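Local coordinates for triacylglycerol lipase (Clostridium botulinum, PDB 5AH1), which hydrolyses ester bonds as a zinc-binding triacylglycerol lipase of the alpha/beta-hydrolase class and also acts on synthetic polyesters, at residues 109-115 against 440-445; 189-194 against 317-323. All blocks are in the same frame, centred on the assembly; numbering follows the deposited sequence. Where two conformers were deposited one is given.

Both contacts belong to one alpha/beta-hydrolase fold built on a parallel sheet of seven strands. Contact 1 joins helix 106-112, just before edge strand 117-120, to helix 437-448 near the end of the chain. Contact 2 joins helix 183-197, which follows strand 176-181, to the loop between helix 310-317 and strand 327-331. Both segments of contact 2 fall between the two segments of contact 1 in the sequence. Their centres lie 27 Å apart and their nearest atoms about 12 Å, so they do not touch. Contact 1 is partly buried and contact 2 buried. Together they tie distant parts of the sequence around a common sheet.

Contact 1 of 2, residues 109-115 against 440-445; sequences KLNASGH and YMDYAS
The imidazole of His115 lies over the methyl group of Ala444. Ala444 CB sits 3.7 Å from the centroid of the His115 ring and 24° off the ring normal, a CH-pi contact over the face. The opposite face is covered by the carbonyl O of Ser113, near the rim. The ring is thus held between its own turn and helix 437-448. CG of His115 is anti to its carbonyl carbon (chi1 -49°), which directs the ring at this helix.

Leu110 packs through a single branch. Leu110 CD2 is 3.8 Å from Ala444 CB and 4.0 Å from Met441 CG. Leu110 CD2 also rests on Tyr440 O, at 3.6 Å. Leu110 and His115 therefore share Ala444 as a common partner.

Met441 lies alongside the end of helix 106-112. Met441 SD comes within 3.3 Å of Ser113 OG and 3.9 Å of Lys109 O. Ser113 OG also lies near the carbonyl oxygens of Lys109 and Leu110. The hydroxyl sits between its backbone N and carbonyl carbon (chi1 53°), turned back over the last helical turn. The contact between the two segments is carried by van der Waals packing and the CH-pi contact. Elsewhere on helix 437-448, Tyr443 OH bonds to Ser225 OG and Trp331 NE1, on strands 221-227 and 327-331 of the sheet.

Helix 106-112 ends in a Schellman motif. His115 N bonds to Leu110 O at 2.9 Å, Gly114 N bonds to Asn111 O, and Gly114 is the C-prime residue with positive phi. This helix end packs against the C-terminal helix of the alpha/beta-hydrolase fold.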
ATOM      1  N   LYS A 109      16.848  -7.456   8.062  1.00 15.07           N
ATOM      2  CA  LYS A 109      16.617  -8.056   9.375  1.00 14.76           C
ATOM      3  C   LYS A 109      15.843  -9.357   9.254  1.00 15.32           C
ATOM      4  O   LYS A 109      16.134 -10.337   9.947  1.00 15.92           O
ATOM      5  CB  LYS A 109      15.874  -7.077  10.286  1.00 16.23           C
ATOM      6  CG  LYS A 109      16.639  -5.806  10.603  1.00 17.43           C
ATOM      7  CD  LYS A 109      17.989  -6.080  11.232  1.00 19.39           C
ATOM      8  CE  LYS A 109      18.702  -4.779  11.574  1.00 20.97           C
ATOM      9  NZ  LYS A 109      20.026  -5.013  12.214  1.00 23.29           N
ATOM     10  N   LEU A 110      14.859  -9.376   8.372  1.00 14.24           N
ATOM     11  CA  LEU A 110      14.080 -10.576   8.140  1.00 13.49           C
ATOM     12  C   LEU A 110      14.952 -11.687   7.566  1.00 14.38           C
ATOM     13  O   LEU A 110      14.966 -12.798   8.076  1.00 14.95           O
ATOM     14  CB  LEU A 110      12.917 -10.254   7.202  1.00 13.36           C
ATOM     15  CG  LEU A 110      11.764  -9.518   7.877  1.00 14.19           C
ATOM     16  CD1 LEU A 110      10.877  -8.786   6.861  1.00 13.84           C
ATOM     17  CD2 LEU A 110      10.951 -10.509   8.703  1.00 14.98           C
ATOM     18  N   ASN A 111      15.706 -11.387   6.520  1.00 13.63           N
ATOM     19  CA  ASN A 111      16.592 -12.392   5.949  1.00 14.08           C
ATOM     20  C   ASN A 111      17.620 -12.893   6.955  1.00 15.66           C
ATOM     21  O   ASN A 111      17.914 -14.089   7.007  1.00 16.76           O
ATOM     22  CB  ASN A 111      17.278 -11.867   4.693  1.00 13.52           C
ATOM     23  CG  ASN A 111      16.341 -11.841   3.501  1.00 13.63           C
ATOM     24  OD1 ASN A 111      15.915 -12.880   3.022  1.00 14.05           O
ATOM     25  ND2 ASN A 111      16.016 -10.660   3.023  1.00 15.02           N
ATOM     26  N   ALA A 112      18.148 -11.994   7.776  1.00 16.62           N
ATOM     27  CA  ALA A 112      19.176 -12.380   8.747  1.00 18.68           C
ATOM     28  C   ALA A 112      18.633 -13.339   9.810  1.00 20.04           C
ATOM     29  O   ALA A 112      19.384 -14.134  10.388  1.00 21.33           O
ATOM     30  CB  ALA A 112      19.768 -11.140   9.402  1.00 19.74           C
ATOM     31  N   SER A 113      17.332 -13.264  10.068  1.00 19.96           N
ATOM     32  CA  SER A 113      16.696 -14.111  11.068  1.00 20.91           C
ATOM     33  C   SER A 113      15.988 -15.317  10.449  1.00 20.60           C
ATOM     34  O   SER A 113      15.192 -15.976  11.110  1.00 21.34           O
ATOM     35  CB  SER A 113      15.743 -13.296  11.952  1.00 22.24           C
ATOM     36  OG  SER A 113      14.799 -12.558  11.195  1.00 25.39           O
ATOM     37  N   GLY A 114      16.299 -15.609   9.188  1.00 19.34           N
ATOM     38  CA  GLY A 114      15.838 -16.832   8.558  1.00 19.36           C
ATOM     39  C   GLY A 114      14.501 -16.736   7.838  1.00 18.37           C
ATOM     40  O   GLY A 114      13.885 -17.769   7.553  1.00 20.50           O
ATOM     41  N   HIS A 115      14.053 -15.515   7.540  1.00 15.78           N
ATOM     42  CA  HIS A 115      12.793 -15.296   6.840  1.00 15.56           C
ATOM     43  C   HIS A 115      13.110 -14.714   5.468  1.00 14.55           C
ATOM     44  O   HIS A 115      13.349 -13.512   5.336  1.00 14.66           O
ATOM     45  CB  HIS A 115      11.899 -14.357   7.650  1.00 16.43           C
ATOM     46  CG  HIS A 115      11.759 -14.748   9.091  1.00 17.96           C
ATOM     47  ND1 HIS A 115      11.030 -15.843   9.499  1.00 18.88           N
ATOM     48  CD2 HIS A 115      12.238 -14.175  10.221  1.00 18.34           C
ATOM     49  CE1 HIS A 115      11.081 -15.938  10.817  1.00 18.71           C
ATOM     50  NE2 HIS A 115      11.806 -14.937  11.280  1.00 19.44           N
ATOM     51  N   TYR A 440       7.701  -7.486  12.729  1.00  9.72           N
ATOM     52  CA  TYR A 440       7.787  -8.104  11.415  1.00  9.76           C
ATOM     53  C   TYR A 440       8.420  -9.496  11.447  1.00 10.34           C
ATOM     54  O   TYR A 440       7.975 -10.392  10.728  1.00 10.36           O
ATOM     55  CB  TYR A 440       8.523  -7.192  10.431  1.00  9.60           C
ATOM     56  CG  TYR A 440       7.645  -6.080   9.929  1.00  9.57           C
ATOM     57  CD1 TYR A 440       7.554  -4.875  10.605  1.00  9.62           C
ATOM     58  CD2 TYR A 440       6.861  -6.261   8.799  1.00 10.60           C
ATOM     59  CE1 TYR A 440       6.724  -3.871  10.157  1.00  9.70           C
ATOM     60  CE2 TYR A 440       6.032  -5.257   8.337  1.00 10.88           C
ATOM     61  CZ  TYR A 440       5.966  -4.074   9.030  1.00  9.93           C
ATOM     62  OH  TYR A 440       5.127  -3.087   8.566  1.00 10.93           O
ATOM     63  N   MET A 441       9.443  -9.693  12.277  1.00 11.77           N
ATOM     64  CA  MET A 441      10.053 -11.016  12.400  1.00 12.20           C
ATOM     65  C   MET A 441       9.051 -12.026  12.970  1.00 11.36           C
ATOM     66  O   MET A 441       8.956 -13.159  12.485  1.00 11.72           O
ATOM     67  CB  MET A 441      11.341 -10.931  13.222  1.00 15.81           C
ATOM     68  CG  MET A 441      12.451 -10.222  12.413  1.00 19.68           C
ATOM     69  SD  MET A 441      14.031 -10.071  13.202  1.00 24.73           S
ATOM     70  CE  MET A 441      13.631  -8.849  14.419  1.00 24.39           C
ATOM     71  N   ASP A 442       8.291 -11.606  13.978  1.00 10.84           N
ATOM     72  CA  ASP A 442       7.259 -12.460  14.541  1.00 11.55           C
ATOM     73  C   ASP A 442       6.152 -12.735  13.536  1.00 10.15           C
ATOM     74  O   ASP A 442       5.605 -13.830  13.511  1.00 10.46           O
ATOM     75  CB  ASP A 442       6.674 -11.856  15.825  1.00 12.89           C
ATOM     76  CG  ASP A 442       7.608 -11.995  17.016  1.00 16.42           C
ATOM     77  OD1 ASP A 442       8.617 -12.731  16.918  1.00 17.69           O
ATOM     78  OD2 ASP A 442       7.326 -11.359  18.054  1.00 17.45           O
ATOM     79  N   TYR A 443       5.814 -11.755  12.699  1.00  9.23           N
ATOM     80  CA  TYR A 443       4.777 -11.985  11.700  1.00  9.20           C
ATOM     81  C   TYR A 443       5.264 -12.966  10.645  1.00  8.57           C
ATOM     82  O   TYR A 443       4.505 -13.822  10.197  1.00  9.31           O
ATOM     83  CB  TYR A 443       4.334 -10.688  11.025  1.00  8.88           C
ATOM     84  CG  TYR A 443       3.054 -10.795  10.221  1.00  8.85           C
ATOM     85  CD1 TYR A 443       2.011 -11.627  10.615  1.00  9.09           C
ATOM     86  CD2 TYR A 443       2.866 -10.023   9.088  1.00  9.53           C
ATOM     87  CE1 TYR A 443       0.839 -11.695   9.902  1.00  8.86           C
ATOM     88  CE2 TYR A 443       1.687 -10.087   8.375  1.00  8.75           C
ATOM     89  CZ  TYR A 443       0.681 -10.921   8.782  1.00  8.74           C
ATOM     90  OH  TYR A 443      -0.524 -10.981   8.106  1.00  9.36           O
ATOM     91  N   ALA A 444       6.529 -12.844  10.247  1.00  9.15           N
ATOM     92  CA  ALA A 444       7.086 -13.781   9.271  1.00  9.57           C
ATOM     93  C   ALA A 444       7.017 -15.197   9.834  1.00  9.17           C
ATOM     94  O   ALA A 444       6.670 -16.129   9.121  1.00 10.10           O
ATOM     95  CB  ALA A 444       8.521 -13.428   8.921  1.00 10.03           C
ATOM     96  N   SER A 445       7.376 -15.350  11.105  0.68 10.71           N
ATOM     97  CA  SER A 445       7.287 -16.655  11.767  0.68 10.95           C
ATOM     98  C   SER A 445       5.836 -17.164  11.730  0.68  9.96           C
ATOM     99  O   SER A 445       5.575 -18.323  11.382  0.68 11.30           O
ATOM    100  CB  SER A 445       7.784 -16.581  13.209  0.68 11.69           C
ATOM    101  OG  SER A 445       9.182 -16.338  13.263  0.68 12.83           O
TER

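Contact 2 of 2, residues 189-194 against 317-323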
ATOM      1  N   ARG A 189      -3.900  -7.405  -3.635  1.00  6.44           N
ATOM      2  CA  ARG A 189      -5.197  -8.043  -3.863  1.00  6.28           C
ATOM      3  C   ARG A 189      -5.442  -8.177  -5.353  1.00  6.04           C
ATOM      4  O   ARG A 189      -5.932  -9.182  -5.838  1.00  6.56           O
ATOM      5  CB  ARG A 189      -6.325  -7.254  -3.217  1.00  6.91           C
ATOM      6  CG  ARG A 189      -6.425  -7.342  -1.686  1.00  7.12           C
ATOM      7  CD  ARG A 189      -7.413  -6.326  -1.122  1.00  6.57           C
ATOM      8  NE  ARG A 189      -8.684  -6.389  -1.848  1.00  6.87           N
ATOM      9  CZ  ARG A 189      -9.430  -5.336  -2.169  1.00  6.78           C
ATOM     10  NH1 ARG A 189      -9.134  -4.141  -1.682  1.00  7.45           N
ATOM     11  NH2 ARG A 189     -10.493  -5.510  -2.931  1.00  7.57           N
ATOM     12  N   THR A 190      -5.126  -7.110  -6.078  1.00  6.28           N
ATOM     13  CA  THR A 190      -5.373  -7.006  -7.528  1.00  6.83           C
ATOM     14  C   THR A 190      -4.493  -8.006  -8.289  1.00  6.38           C
ATOM     15  O   THR A 190      -4.959  -8.719  -9.177  1.00  7.02           O
ATOM     16  CB  THR A 190      -5.114  -5.574  -8.034  1.00  7.37           C
ATOM     17  OG1 THR A 190      -5.962  -4.675  -7.317  1.00  7.45           O
ATOM     18  CG2 THR A 190      -5.397  -5.418  -9.525  1.00  8.04           C
ATOM     19  N   LEU A 191      -3.215  -8.091  -7.931  1.00  6.75           N
ATOM     20  CA  LEU A 191      -2.345  -9.078  -8.555  1.00  6.47           C
ATOM     21  C   LEU A 191      -2.874 -10.488  -8.315  1.00  6.08           C
ATOM     22  O   LEU A 191      -2.893 -11.312  -9.231  1.00  6.87           O
ATOM     23  CB  LEU A 191      -0.921  -8.968  -8.007  1.00  7.22           C
ATOM     24  CG  LEU A 191       0.041 -10.020  -8.566  1.00  8.26           C
ATOM     25  CD1 LEU A 191       0.388  -9.735  -9.997  1.00  9.94           C
ATOM     26  CD2 LEU A 191       1.326 -10.124  -7.744  1.00  9.82           C
ATOM     27  N   THR A 192      -3.312 -10.773  -7.098  1.00  7.05           N
ATOM     28  CA  THR A 192      -3.780 -12.116  -6.765  1.00  7.53           C
ATOM     29  C   THR A 192      -5.039 -12.465  -7.579  1.00  6.64           C
ATOM     30  O   THR A 192      -5.181 -13.571  -8.100  1.00  7.03           O
ATOM     31  CB  THR A 192      -4.020 -12.245  -5.249  1.00  8.67           C
ATOM     32  OG1 THR A 192      -2.790 -11.984  -4.558  1.00  8.25           O
ATOM     33  CG2 THR A 192      -4.517 -13.627  -4.904  1.00  9.66           C
ATOM     34  N   GLN A 193      -5.904 -11.473  -7.792  1.00  7.01           N
ATOM     35  CA  GLN A 193      -7.109 -11.638  -8.591  1.00  7.35           C
ATOM     36  C   GLN A 193      -6.752 -11.969 -10.040  1.00  6.97           C
ATOM     37  O   GLN A 193      -7.271 -12.911 -10.638  1.00  7.82           O
ATOM     38  CB  GLN A 193      -7.948 -10.366  -8.539  1.00  7.71           C
ATOM     39  CG  GLN A 193      -9.146 -10.385  -9.468  1.00  8.00           C
ATOM     40  CD  GLN A 193     -10.211 -11.354  -9.046  1.00  8.94           C
ATOM     41  OE1 GLN A 193     -10.403 -11.628  -7.855  1.00  8.76           O
ATOM     42  NE2 GLN A 193     -10.904 -11.901 -10.029  1.00  9.53           N
ATOM     43  N   LEU A 194      -5.858 -11.171 -10.615  1.00  6.50           N
ATOM     44  CA  LEU A 194      -5.445 -11.376 -11.993  1.00  7.06           C
ATOM     45  C   LEU A 194      -4.720 -12.709 -12.180  1.00  7.38           C
ATOM     46  O   LEU A 194      -5.002 -13.445 -13.122  1.00  7.82           O
ATOM     47  CB  LEU A 194      -4.562 -10.210 -12.458  1.00  7.64           C
ATOM     48  CG  LEU A 194      -5.318  -8.895 -12.709  1.00  8.54           C
ATOM     49  CD1 LEU A 194      -4.359  -7.755 -12.948  1.00  9.79           C
ATOM     50  CD2 LEU A 194      -6.291  -9.008 -13.888  1.00  8.87           C
ATOM     51  N   ASN A 317     -13.250  -3.155  -5.765  1.00  6.23           N
ATOM     52  CA  ASN A 317     -13.817  -4.229  -4.986  1.00  6.30           C
ATOM     53  C   ASN A 317     -14.856  -5.041  -5.751  1.00  6.46           C
ATOM     54  O   ASN A 317     -15.117  -6.192  -5.386  1.00  8.03           O
ATOM     55  CB  ASN A 317     -14.435  -3.675  -3.719  1.00  6.11           C
ATOM     56  CG  ASN A 317     -13.422  -3.093  -2.768  1.00  5.86           C
ATOM     57  OD1 ASN A 317     -12.215  -3.308  -2.918  1.00  7.12           O
ATOM     58  ND2 ASN A 317     -13.907  -2.395  -1.736  1.00  6.59           N
ATOM     59  N   THR A 318     -15.491  -4.441  -6.761  1.00  6.94           N
ATOM     60  CA  THR A 318     -16.504  -5.168  -7.504  1.00  7.05           C
ATOM     61  C   THR A 318     -15.931  -6.296  -8.367  1.00  7.92           C
ATOM     62  O   THR A 318     -16.687  -7.139  -8.837  1.00  9.66           O
ATOM     63  CB  THR A 318     -17.385  -4.249  -8.378  1.00  8.80           C
ATOM     64  OG1 THR A 318     -16.590  -3.697  -9.425  1.00  9.26           O
ATOM     65  CG2 THR A 318     -18.054  -3.175  -7.534  1.00 10.00           C
ATOM     66  N   TRP A 319     -14.606  -6.350  -8.527  1.00  7.59           N
ATOM     67  CA  TRP A 319     -13.998  -7.449  -9.283  1.00  7.86           C
ATOM     68  C   TRP A 319     -12.772  -8.072  -8.613  1.00  7.20           C
ATOM     69  O   TRP A 319     -12.398  -9.185  -8.967  1.00  9.46           O
ATOM     70  CB  TRP A 319     -13.678  -7.026 -10.719  1.00  8.48           C
ATOM     71  CG  TRP A 319     -12.554  -6.042 -10.865  1.00  8.58           C
ATOM     72  CD1 TRP A 319     -12.610  -4.693 -10.692  1.00  9.32           C
ATOM     73  CD2 TRP A 319     -11.188  -6.349 -11.204  1.00  8.53           C
ATOM     74  NE1 TRP A 319     -11.363  -4.139 -10.902  1.00  9.05           N
ATOM     75  CE2 TRP A 319     -10.475  -5.138 -11.222  1.00  8.72           C
ATOM     76  CE3 TRP A 319     -10.511  -7.537 -11.489  1.00  9.30           C
ATOM     77  CZ2 TRP A 319      -9.113  -5.085 -11.507  1.00  8.94           C
ATOM     78  CZ3 TRP A 319      -9.168  -7.471 -11.801  1.00  9.05           C
ATOM     79  CH2 TRP A 319      -8.479  -6.267 -11.796  1.00  8.91           C
ATOM     80  N   VAL A 320     -12.161  -7.374  -7.660  1.00  7.08           N
ATOM     81  CA  VAL A 320     -10.994  -7.921  -6.979  1.00  7.01           C
ATOM     82  C   VAL A 320     -11.467  -8.616  -5.702  1.00  8.08           C
ATOM     83  O   VAL A 320     -11.703  -7.972  -4.682  1.00  7.87           O
ATOM     84  CB  VAL A 320      -9.932  -6.825  -6.701  1.00  7.38           C
ATOM     85  CG1 VAL A 320      -8.778  -7.374  -5.898  1.00  7.98           C
ATOM     86  CG2 VAL A 320      -9.421  -6.247  -8.007  1.00  7.65           C
ATOM     87  N   LYS A 321     -11.599  -9.940  -5.775  1.00  8.24           N
ATOM     88  CA  LYS A 321     -12.187 -10.725  -4.691  1.00  9.33           C
ATOM     89  C   LYS A 321     -11.148 -11.548  -3.972  1.00  8.48           C
ATOM     90  O   LYS A 321     -10.069 -11.848  -4.499  1.00  9.29           O
ATOM     91  CB  LYS A 321     -13.295 -11.631  -5.216  1.00 11.50           C
ATOM     92  CG  LYS A 321     -12.850 -12.806  -6.028  1.00 16.05           C
ATOM     93  CD  LYS A 321     -14.018 -13.656  -6.509  1.00 20.10           C
ATOM     94  CE  LYS A 321     -14.423 -14.699  -5.511  1.00 23.59           C
ATOM     95  NZ  LYS A 321     -15.415 -15.633  -6.136  1.00 24.71           N
ATOM     96  N   ALA A 322     -11.486 -11.909  -2.740  1.00  8.34           N
ATOM     97  CA  ALA A 322     -10.674 -12.845  -1.977  1.00  8.18           C
ATOM     98  C   ALA A 322     -10.808 -14.222  -2.606  1.00  8.34           C
ATOM     99  O   ALA A 322     -11.913 -14.769  -2.711  1.00  9.44           O
ATOM    100  CB  ALA A 322     -11.128 -12.896  -0.516  1.00  9.91           C
ATOM    101  N   GLN A 323      -9.684 -14.775  -3.047  1.00  7.91           N
ATOM    102  CA  GLN A 323      -9.661 -16.082  -3.691  1.00  8.02           C
ATOM    103  C   GLN A 323      -9.756 -17.197  -2.652  1.00  9.69           C
ATOM    104  O   GLN A 323      -9.240 -17.068  -1.545  1.00 10.09           O
ATOM    105  CB  GLN A 323      -8.375 -16.192  -4.509  1.00  8.43           C
ATOM    106  CG  GLN A 323      -8.323 -15.187  -5.665  1.00  9.63           C
ATOM    107  CD  GLN A 323      -9.392 -15.467  -6.707  1.00  9.71           C
ATOM    108  OE1 GLN A 323      -9.637 -16.619  -7.068  1.00 11.27           O
ATOM    109  NE2 GLN A 323     -10.043 -14.424  -7.192  1.00 10.29           N
TER
HETATM  110  O   HOH W   1     -10.106  -1.391  -2.690  1.00  7.53           O
HETATM  111  O   HOH W   2      -7.381 -11.150  -4.159  1.00 10.11           O
HETATM  112  O   HOH W   3     -10.311  -8.766  -2.263  1.00 10.40           O
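Val320 presses its CG1 methyl onto helix 183-197, with Val320 CG1 3.4 Å from Arg189 O and 3.6 Å from Arg189 CB. In this alpha/beta-hydrolase fold the helix follows strand 176-181, and the GxSxG sequence at their junction probably forms the nucleophile elbow. The loop 317-323 crosses its flank on the way to strand 327-331.

The packing is tight around Val320 and Gln193. Val320 CG2 lies over the centre of one face of the Trp319 ring. Leu194 CD2 meets that ring at its edge, 3.9 Å from Trp319 CZ3. Gln193 CG approaches the same ring obliquely, and the amide stands nearly upright to it, with planes 80° apart. CG of Gln193 is anti to the backbone N (chi1 173°), and a bend at chi2 carries OE1 to the loop. Gln193 OE1 accepts a bond from Lys321 N at 2.9 Å, from above the carbonyl plane, and a weak one from Gln323 NE2. Gln323 NE2 also bonds to Glu197.

The side at Lys321 is looser and exposed. The CB of Lys321 points away from the helix, yet Lys321 CG comes 3.3 Å from Gln193 OE1 and the side chain touches Glu197. One water bridges Arg189 O and Lys321 O.

The guanidinium of Arg189 is buried and held by protein as well as water. A water links NE to Val320 O. NH1 bonds to Asn231 OD1 and to a water that also lies near Asn317 OD1. Arg189 NH2 reaches two acceptors near the guanidinium plane, Val320 O at 3.3 Å and Asn317 OD1 at 2.8 Å. The latter bond has an N-H...O angle of 157°, and NH2 stands above the Asn317 carbonyl plane.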